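Local coordinates for protein plu4264 (Photorhabdus luminescens subsp. laumondii, PDB 4MV2) that is of unknown function but binds a nickel ion in a small cupin beta-barrel and is probably a metal-dependent enzyme, at residues A[8-13]-A[36-41]; A[44-49]-A[89-94]. All coordinates share one frame; numbering follows the deposited sequence.

Contact 1 of 2, residues A[8-13]-A[36-41]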
HETATM    1  N   MSE A   8       7.001  12.828   0.345  1.00 13.40           N
HETATM    2  CA  MSE A   8       6.590  12.889  -1.044  1.00 13.17           C
HETATM    3  C   MSE A   8       6.958  14.204  -1.683  1.00 14.51           C
HETATM    4  O   MSE A   8       6.656  15.265  -1.145  1.00 17.25           O
HETATM    5  CB  MSE A   8       5.101  12.683  -1.164  1.00 12.86           C
HETATM    6  CG  MSE A   8       4.536  12.815  -2.571  1.00 13.62           C
HETATM    7 SE   MSE A   8       5.269  11.543  -3.878  0.77 16.88          SE
HETATM    8  CE  MSE A   8       4.198  10.026  -3.263  1.00 15.70           C
ATOM      9  N   ASP A   9       7.610  14.135  -2.830  1.00 14.81           N
ATOM     10  CA  ASP A   9       7.833  15.312  -3.666  1.00 16.41           C
ATOM     11  C   ASP A   9       7.003  15.079  -4.925  1.00 16.23           C
ATOM     12  O   ASP A   9       7.396  14.295  -5.780  1.00 16.75           O
ATOM     13  CB  ASP A   9       9.328  15.416  -3.972  1.00 19.53           C
ATOM     14  CG  ASP A   9       9.648  16.518  -4.932  1.00 22.28           C
ATOM     15  OD1 ASP A   9       8.707  17.219  -5.383  1.00 22.96           O
ATOM     16  OD2 ASP A   9      10.853  16.705  -5.229  1.00 25.28           O
ATOM     17  N   TRP A  10       5.837  15.710  -5.021  1.00 15.53           N
ATOM     18  CA  TRP A  10       4.960  15.416  -6.170  1.00 14.85           C
ATOM     19  C   TRP A  10       5.578  15.771  -7.527  1.00 15.04           C
ATOM     20  O   TRP A  10       5.351  15.058  -8.555  1.00 16.25           O
ATOM     21  CB  TRP A  10       3.607  16.120  -6.035  1.00 14.98           C
ATOM     22  CG  TRP A  10       2.897  15.839  -4.752  1.00 13.62           C
ATOM     23  CD1 TRP A  10       2.749  16.701  -3.723  1.00 15.12           C
ATOM     24  CD2 TRP A  10       2.213  14.638  -4.368  1.00 11.52           C
ATOM     25  NE1 TRP A  10       1.981  16.132  -2.729  1.00 14.75           N
ATOM     26  CE2 TRP A  10       1.658  14.859  -3.104  1.00 11.53           C
ATOM     27  CE3 TRP A  10       2.024  13.381  -4.974  1.00 12.03           C
ATOM     28  CZ2 TRP A  10       0.936  13.902  -2.437  1.00 12.20           C
ATOM     29  CZ3 TRP A  10       1.287  12.462  -4.314  1.00 13.31           C
ATOM     30  CH2 TRP A  10       0.767  12.715  -3.064  1.00 12.08           C
ATOM     31  N   ASP A  11       6.460  16.763  -7.526  1.00 14.34           N
ATOM     32  CA  ASP A  11       7.097  17.190  -8.757  1.00 15.68           C
ATOM     33  C   ASP A  11       8.186  16.205  -9.212  1.00 17.55           C
ATOM     34  O   ASP A  11       8.611  16.258 -10.359  1.00 21.16           O
ATOM     35  CB  ASP A  11       7.719  18.560  -8.566  1.00 15.76           C
ATOM     36  CG  ASP A  11       8.287  19.119  -9.848  1.00 15.83           C
ATOM     37  OD1 ASP A  11       7.506  19.298 -10.802  1.00 16.23           O
ATOM     38  OD2 ASP A  11       9.490  19.440  -9.897  1.00 18.38           O
ATOM     39  N   SER A  12       8.607  15.307  -8.322  1.00 15.70           N
ATOM     40  CA  SER A  12       9.633  14.291  -8.633  1.00 16.15           C
ATOM     41  C   SER A  12       9.072  13.054  -9.313  1.00 14.98           C
ATOM     42  O   SER A  12       9.808  12.153  -9.689  1.00 17.98           O
ATOM     43  CB  SER A  12      10.380  13.846  -7.348  1.00 18.35           C
ATOM     44  OG  SER A  12       9.569  12.998  -6.502  1.00 20.98           O
HETATM   45  N   MSE A  13       7.760  12.981  -9.479  1.00 11.97           N
HETATM   46  CA  MSE A  13       7.133  11.785 -10.056  1.00 12.53           C
HETATM   47  C   MSE A  13       7.620  11.609 -11.497  1.00 12.64           C
HETATM   48  O   MSE A  13       7.899  12.566 -12.206  1.00 15.66           O
HETATM   49  CB  MSE A  13       5.625  11.915 -10.026  1.00 13.12           C
HETATM   50  CG  MSE A  13       5.083  11.828  -8.575  1.00 15.00           C
HETATM   51 SE   MSE A  13       3.195  12.004  -8.515  0.70 15.50          SE
HETATM   52  CE  MSE A  13       2.810  10.517  -7.374  1.00 15.23           C
ATOM     53  N   GLY A  36       6.387  -1.452  -5.481  1.00 13.36           N
ATOM     54  CA  GLY A  36       5.226  -0.578  -5.294  1.00 14.04           C
ATOM     55  C   GLY A  36       5.380   0.755  -5.971  1.00 12.47           C
ATOM     56  O   GLY A  36       6.466   1.159  -6.335  1.00 12.99           O
ATOM     57  N   ALA A  37       4.260   1.444  -6.109  1.00 11.10           N
ATOM     58  CA  ALA A  37       4.285   2.822  -6.586  1.00 10.90           C
ATOM     59  C   ALA A  37       3.023   3.556  -6.195  1.00 10.26           C
ATOM     60  O   ALA A  37       1.933   3.017  -6.241  1.00 10.67           O
ATOM     61  CB  ALA A  37       4.444   2.879  -8.075  1.00 11.31           C
ATOM     62  N   TRP A  38       3.206   4.819  -5.844  1.00 10.91           N
ATOM     63  CA  TRP A  38       2.081   5.753  -5.730  1.00  9.71           C
ATOM     64  C   TRP A  38       1.821   6.307  -7.134  1.00 10.29           C
ATOM     65  O   TRP A  38       2.721   6.879  -7.754  1.00 11.55           O
ATOM     66  CB  TRP A  38       2.416   6.917  -4.785  1.00  9.90           C
ATOM     67  CG  TRP A  38       1.255   7.821  -4.453  1.00  9.76           C
ATOM     68  CD1 TRP A  38       0.521   8.605  -5.325  1.00  9.34           C
ATOM     69  CD2 TRP A  38       0.701   8.045  -3.163  1.00  9.07           C
ATOM     70  NE1 TRP A  38      -0.431   9.295  -4.631  1.00 10.11           N
ATOM     71  CE2 TRP A  38      -0.356   8.957  -3.310  1.00  9.12           C
ATOM     72  CE3 TRP A  38       1.001   7.551  -1.891  1.00  9.84           C
ATOM     73  CZ2 TRP A  38      -1.100   9.407  -2.236  1.00  9.48           C
ATOM     74  CZ3 TRP A  38       0.268   7.972  -0.829  1.00  9.49           C
ATOM     75  CH2 TRP A  38      -0.774   8.909  -0.993  1.00  9.71           C
ATOM     76  N   CYS A  39       0.582   6.189  -7.605  1.00  9.08           N
ATOM     77  CA  CYS A  39       0.223   6.563  -8.966  1.00  9.64           C
ATOM     78  C   CYS A  39      -0.917   7.567  -8.969  1.00  9.25           C
ATOM     79  O   CYS A  39      -1.856   7.478  -8.180  1.00 10.01           O
ATOM     80  CB  CYS A  39      -0.259   5.323  -9.705  1.00 10.92           C
ATOM     81  SG  CYS A  39       1.004   4.032  -9.874  1.00 13.61           S
ATOM     82  N   ILE A  40      -0.816   8.501  -9.894  1.00  9.38           N
ATOM     83  CA  ILE A  40      -1.856   9.495 -10.123  1.00  9.24           C
ATOM     84  C   ILE A  40      -2.236   9.488 -11.574  1.00  9.36           C
ATOM     85  O   ILE A  40      -1.397   9.660 -12.472  1.00 10.27           O
ATOM     86  CB  ILE A  40      -1.445  10.938  -9.732  1.00  9.69           C
ATOM     87  CG1 ILE A  40      -0.963  11.020  -8.294  1.00 11.17           C
ATOM     88  CG2 ILE A  40      -2.655  11.857  -9.958  1.00 11.30           C
ATOM     89  CD1 ILE A  40      -0.381  12.389  -7.936  1.00 12.43           C
ATOM     90  N   VAL A  41      -3.520   9.242 -11.803  1.00  9.85           N
ATOM     91  CA  VAL A  41      -4.118   9.397 -13.140  1.00 10.70           C
ATOM     92  C   VAL A  41      -4.751  10.777 -13.151  1.00  9.70           C
ATOM     93  O   VAL A  41      -5.675  11.054 -12.388  1.00 10.35           O
ATOM     94  CB  VAL A  41      -5.094   8.273 -13.504  1.00 11.61           C
ATOM     95  CG1 VAL A  41      -5.622   8.488 -14.938  1.00 12.36           C
ATOM     96  CG2 VAL A  41      -4.433   6.901 -13.394  1.00 12.65           C
TER

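Contact 2 of 2, residues A[44-49]-A[89-94]. With NI (nickel (II) ion), chain C.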
ATOM      1  N   GLU A  44      -9.346  13.647 -16.461  1.00 12.63           N
ATOM      2  CA  GLU A  44      -9.716  13.434 -17.862  1.00 13.16           C
ATOM      3  C   GLU A  44      -8.618  12.775 -18.657  1.00 13.64           C
ATOM      4  O   GLU A  44      -8.396  13.103 -19.817  1.00 15.07           O
ATOM      5  CB  GLU A  44     -10.198  14.743 -18.500  1.00 15.78           C
ATOM      6  CG  GLU A  44     -11.405  15.313 -17.754  1.00 17.03           C
ATOM      7  CD  GLU A  44     -12.083  16.478 -18.422  1.00 20.85           C
ATOM      8  OE1 GLU A  44     -11.383  17.392 -18.869  1.00 23.04           O
ATOM      9  OE2 GLU A  44     -13.321  16.449 -18.520  1.00 24.15           O
ATOM     10  N   THR A  45      -7.960  11.798 -18.025  1.00 13.06           N
ATOM     11  CA  THR A  45      -6.949  10.989 -18.720  1.00 13.82           C
ATOM     12  C   THR A  45      -7.162   9.522 -18.386  1.00 14.13           C
ATOM     13  O   THR A  45      -7.916   9.187 -17.456  1.00 13.74           O
ATOM     14  CB  THR A  45      -5.487  11.382 -18.382  1.00 14.88           C
ATOM     15  OG1 THR A  45      -5.169  11.004 -17.043  1.00 15.70           O
ATOM     16  CG2 THR A  45      -5.235  12.883 -18.526  1.00 15.89           C
ATOM     17  N   LYS A  46      -6.446   8.662 -19.089  1.00 15.48           N
ATOM     18  CA  LYS A  46      -6.437   7.220 -18.777  1.00 16.69           C
ATOM     19  C   LYS A  46      -5.025   6.693 -18.828  1.00 16.56           C
ATOM     20  O   LYS A  46      -4.184   7.229 -19.540  1.00 16.59           O
ATOM     21  CB  LYS A  46      -7.333   6.450 -19.747  1.00 18.77           C
ATOM     22  CG  LYS A  46      -6.883   6.533 -21.184  1.00 21.53           C
ATOM     23  CD  LYS A  46      -7.511   5.466 -22.032  1.00 25.35           C
ATOM     24  CE  LYS A  46      -6.655   4.189 -22.153  1.00 28.22           C
ATOM     25  NZ  LYS A  46      -5.381   4.367 -22.980  1.00 29.98           N
ATOM     26  N   SER A  47      -4.772   5.598 -18.110  1.00 15.81           N
ATOM     27  CA  SER A  47      -3.408   5.015 -18.100  1.00 16.64           C
ATOM     28  C   SER A  47      -3.207   3.988 -19.208  1.00 18.92           C
ATOM     29  O   SER A  47      -4.140   3.620 -19.895  1.00 19.30           O
ATOM     30  CB  SER A  47      -3.079   4.426 -16.744  1.00 16.51           C
ATOM     31  OG  SER A  47      -3.861   3.273 -16.498  1.00 18.11           O
ATOM     32  N   PHE A  48      -1.967   3.516 -19.359  1.00 19.57           N
ATOM     33  CA  PHE A  48      -1.569   2.627 -20.452  1.00 21.67           C
ATOM     34  C   PHE A  48      -1.956   1.189 -20.176  1.00 21.18           C
ATOM     35  O   PHE A  48      -1.633   0.656 -19.167  1.00 23.67           O
ATOM     36  CB  PHE A  48      -0.045   2.720 -20.622  1.00 24.43           C
ATOM     37  CG  PHE A  48       0.509   1.777 -21.620  1.00 27.42           C
ATOM     38  CD1 PHE A  48       0.543   2.127 -22.952  1.00 29.97           C
ATOM     39  CD2 PHE A  48       1.028   0.533 -21.233  1.00 28.64           C
ATOM     40  CE1 PHE A  48       1.081   1.246 -23.902  1.00 30.95           C
ATOM     41  CE2 PHE A  48       1.564  -0.349 -22.177  1.00 30.30           C
ATOM     42  CZ  PHE A  48       1.588   0.017 -23.503  1.00 30.91           C
ATOM     43  N   ARG A  49      -2.641   0.560 -21.112  1.00 20.35           N
ATOM     44  CA  ARG A  49      -3.161  -0.796 -20.883  1.00 21.76           C
ATOM     45  C   ARG A  49      -2.043  -1.824 -21.001  1.00 22.45           C
ATOM     46  O   ARG A  49      -1.261  -1.797 -21.976  1.00 24.56           O
ATOM     47  CB  ARG A  49      -4.313  -1.060 -21.870  1.00 23.59           C
ATOM     48  CG  ARG A  49      -4.989  -2.425 -21.719  1.00 28.64           C
ATOM     49  CD  ARG A  49      -6.245  -2.487 -22.601  1.00 33.07           C
ATOM     50  NE  ARG A  49      -6.939  -3.794 -22.630  1.00 37.04           N
ATOM     51  CZ  ARG A  49      -6.770  -4.758 -23.555  1.00 40.46           C
ATOM     52  NH1 ARG A  49      -5.911  -4.615 -24.567  1.00 42.25           N
ATOM     53  NH2 ARG A  49      -7.471  -5.890 -23.476  1.00 41.37           N
ATOM     54  N   GLU A  89      -5.487  -7.849 -18.973  1.00 22.36           N
ATOM     55  CA  GLU A  89      -5.258  -6.503 -19.463  1.00 22.11           C
ATOM     56  C   GLU A  89      -5.966  -5.519 -18.563  1.00 20.33           C
ATOM     57  O   GLU A  89      -7.141  -5.680 -18.248  1.00 21.20           O
ATOM     58  CB  GLU A  89      -5.765  -6.344 -20.890  1.00 25.52           C
ATOM     59  CG  GLU A  89      -5.104  -7.282 -21.898  1.00 30.25           C
ATOM     60  CD  GLU A  89      -3.652  -6.909 -22.266  1.00 35.48           C
ATOM     61  OE1 GLU A  89      -3.281  -5.711 -22.161  1.00 36.94           O
ATOM     62  OE2 GLU A  89      -2.896  -7.829 -22.695  1.00 38.08           O
ATOM     63  N   HIS A  90      -5.245  -4.498 -18.142  1.00 19.50           N
ATOM     64  CA  HIS A  90      -5.801  -3.553 -17.203  1.00 19.63           C
ATOM     65  C   HIS A  90      -5.311  -2.192 -17.465  1.00 19.26           C
ATOM     66  O   HIS A  90      -4.152  -2.016 -17.869  1.00 19.78           O
ATOM     67  CB  HIS A  90      -5.494  -3.927 -15.732  1.00 20.35           C
ATOM     68  CG  HIS A  90      -4.046  -4.254 -15.437  1.00 19.87           C
ATOM     69  ND1 HIS A  90      -3.454  -5.440 -15.830  1.00 19.57           N
ATOM     70  CD2 HIS A  90      -3.100  -3.581 -14.727  1.00 21.28           C
ATOM     71  CE1 HIS A  90      -2.198  -5.463 -15.413  1.00 20.00           C
ATOM     72  NE2 HIS A  90      -1.958  -4.356 -14.728  1.00 21.02           N
ATOM     73  N   HIS A  91      -6.214  -1.235 -17.271  1.00 18.44           N
ATOM     74  CA  HIS A  91      -5.858   0.186 -17.178  1.00 16.87           C
ATOM     75  C   HIS A  91      -6.909   0.972 -16.357  1.00 16.32           C
ATOM     76  O   HIS A  91      -7.952   0.425 -15.940  1.00 16.75           O
ATOM     77  CB  HIS A  91      -5.628   0.792 -18.583  1.00 18.57           C
ATOM     78  CG  HIS A  91      -6.863   1.045 -19.401  1.00 19.63           C
ATOM     79  ND1 HIS A  91      -7.521   0.054 -20.112  1.00 19.16           N
ATOM     80  CD2 HIS A  91      -7.504   2.201 -19.688  1.00 20.82           C
ATOM     81  CE1 HIS A  91      -8.507   0.595 -20.799  1.00 19.82           C
ATOM     82  NE2 HIS A  91      -8.538   1.892 -20.538  1.00 20.66           N
ATOM     83  N   VAL A  92      -6.594   2.236 -16.124  0.65 15.32           N
ATOM     84  CA  VAL A  92      -7.354   3.102 -15.247  0.65 13.84           C
ATOM     85  C   VAL A  92      -7.884   4.277 -16.053  0.65 13.76           C
ATOM     86  O   VAL A  92      -7.146   4.892 -16.811  0.65 13.97           O
ATOM     87  CB  VAL A  92      -6.467   3.605 -14.110  0.65 12.65           C
ATOM     88  CG1 VAL A  92      -7.272   4.431 -13.118  0.65 12.33           C
ATOM     89  CG2 VAL A  92      -5.817   2.413 -13.378  0.65 13.24           C
ATOM     90  N   ILE A  93      -9.173   4.555 -15.892  1.00 13.45           N
ATOM     91  CA  ILE A  93      -9.854   5.630 -16.621  1.00 13.76           C
ATOM     92  C   ILE A  93     -10.345   6.642 -15.638  1.00 13.02           C
ATOM     93  O   ILE A  93     -11.168   6.333 -14.779  1.00 14.40           O
ATOM     94  CB  ILE A  93     -11.064   5.075 -17.435  1.00 14.34           C
ATOM     95  CG1 ILE A  93     -10.593   4.033 -18.448  1.00 15.40           C
ATOM     96  CG2 ILE A  93     -11.840   6.232 -18.100  1.00 15.38           C
ATOM     97  CD1 ILE A  93     -11.720   3.115 -18.921  1.00 16.25           C
ATOM     98  N   ASN A  94      -9.827   7.865 -15.738  1.00 12.74           N
ATOM     99  CA  ASN A  94     -10.276   8.949 -14.876  1.00 12.61           C
ATOM    100  C   ASN A  94     -11.023   9.991 -15.687  1.00 12.95           C
ATOM    101  O   ASN A  94     -10.398  10.876 -16.276  1.00 13.88           O
ATOM    102  CB  ASN A  94      -9.124   9.638 -14.145  1.00 11.38           C
ATOM    103  CG  ASN A  94      -9.597  10.713 -13.161  1.00 11.21           C
ATOM    104  OD1 ASN A  94     -10.783  10.887 -12.916  1.00 11.94           O
ATOM    105  ND2 ASN A  94      -8.650  11.479 -12.643  1.00 11.48           N
TER
HETATM  106 NI    NI C 201      -0.011  -3.809 -13.969  0.69 17.42          NI
HETATM  107  O   HOH W   1      -7.899  -2.762 -19.735  1.00 27.12           O
HETATM  108  O   HOH W   2      -0.532  -1.893 -13.363  1.00 28.22           O
HETATM  109  O   HOH W   3       1.924  -3.158 -13.223  1.00 34.53           O

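Contact 1 of 2, residues A[8-13]-A[36-41]
Two selenomethionines, M8 and M13, and the indole of W10 converge on W38 and I40 of strand 35-41. The two tryptophans meet edge to face. The six-membered ring of W10 turns its CZ3-CH2 edge onto one face of W38, with the planes at 70°. W10 CZ3 lies 3.6 Å from W38 NE1. That N-H is not spent on W10: NE1 is hydrogen-bonded to H101 of the neighbouring strand 100-107. CG of W38 is anti to its backbone N (chi1 -172°), which stands the indole up from the strand.

M8 bends at chi2 and chi3 and does two jobs. Its CG sits over the centre of the W10 ring, 3.3 Å above that plane. Its methyl CE reaches the same face of W38 that W10 meets, in an off-centre CH-pi contact 4.2 Å from the centroid of the five-membered ring. M13 runs straight through chi2 and then turns at SE, so that CE comes to 3.6 Å from W38 CD1. M13 SE lies near the W10 plane at its edge and touches I40 CD1 at 3.6 Å. The extended CG1-CD1 arm of I40 (chi2 172°) also approaches W10 CE3.

The loop is held in shape by a short 3-10 turn. D9 O accepts from both S12 N and S12 OG, the hydroxyl at 2.6 Å. The second subunit also packs here, with its V60 on W38 and its K78 on W10. This is an aromatic and selenomethionine cluster that fastens the N-terminal loop to a strand of the cupin barrel at the subunit interface.

Contact 2 of 2, residues A[44-49]-A[89-94]
A serine side chain takes over a rung of the ladder here. V92 N donates to S47 OG at 2.9 Å, where a regular strand pair would use a backbone carbonyl. The setting is the smaller antiparallel sheet of the cupin barrel, in which the short strand 45-46 is an outermost strand, beside strand 90-94. S47 OG stands between its own N and carbonyl carbon (chi1 69°), which aims it back at the partner strand. S47 N returns a bond to V92 O, 2.8 Å long and 160° at the hydrogen. V92 is thus gripped through both its N and its O by one residue. T45 and N94 form an antiparallel hydrogen-bonded pair: N94 N points almost along the C=O axis of T45 O, and the return bond from T45 N to N94 O is weak.

K46 bends round to H91 at chi3 and chi4, crossing it obliquely, and CE comes to 3.3 Å from H91 CD2. NZ turns back to its own segment, in a weak bond to S47 O. R49 passes H91 on its ND1 side, its chain extended from CG to NE, and lays one face of its guanidinium over CB and CG of E89, with NH2 3.1 Å from E89 CB. The salt bridge from R49 NH1 to E89 OE1 is long, and OE1 lies well out of the guanidinium plane, so it is probably a matter of charge alone. E89 OE2 is hydrogen-bonded to S51. A water joins H91 ND1 to R49 NE, the latter weakly.

H90 points away from 44-49. Its ND1 is hydrogen-bonded to S88 O, which probably fixes the ring's rotation. H50, H52 and E56 complete the protein ligands of the nickel, and H90 NE2 binds it at 2.2 Å.

In the fold
Contact 1 closes before contact 2 opens along the chain, and their centres lie about 16 Å apart. The short turn after strand 35-41 leads into strand 45-46, so the two meet at that end. There V41 O is 3.0 Å from N94 ND2, a probable hydrogen bond. V41 CG2 packs on V92 CG1 at 3.8 Å, joining the strands of the two sheets. Contact 2 carries the metal ligand H90, and its first segment leads directly to H50 and H52. Contact 1 supplies no nickel ligand. Its strand segment belongs to the larger sheet, and the second subunit packs on this contact, while no other chain of the assembly touches contact 2.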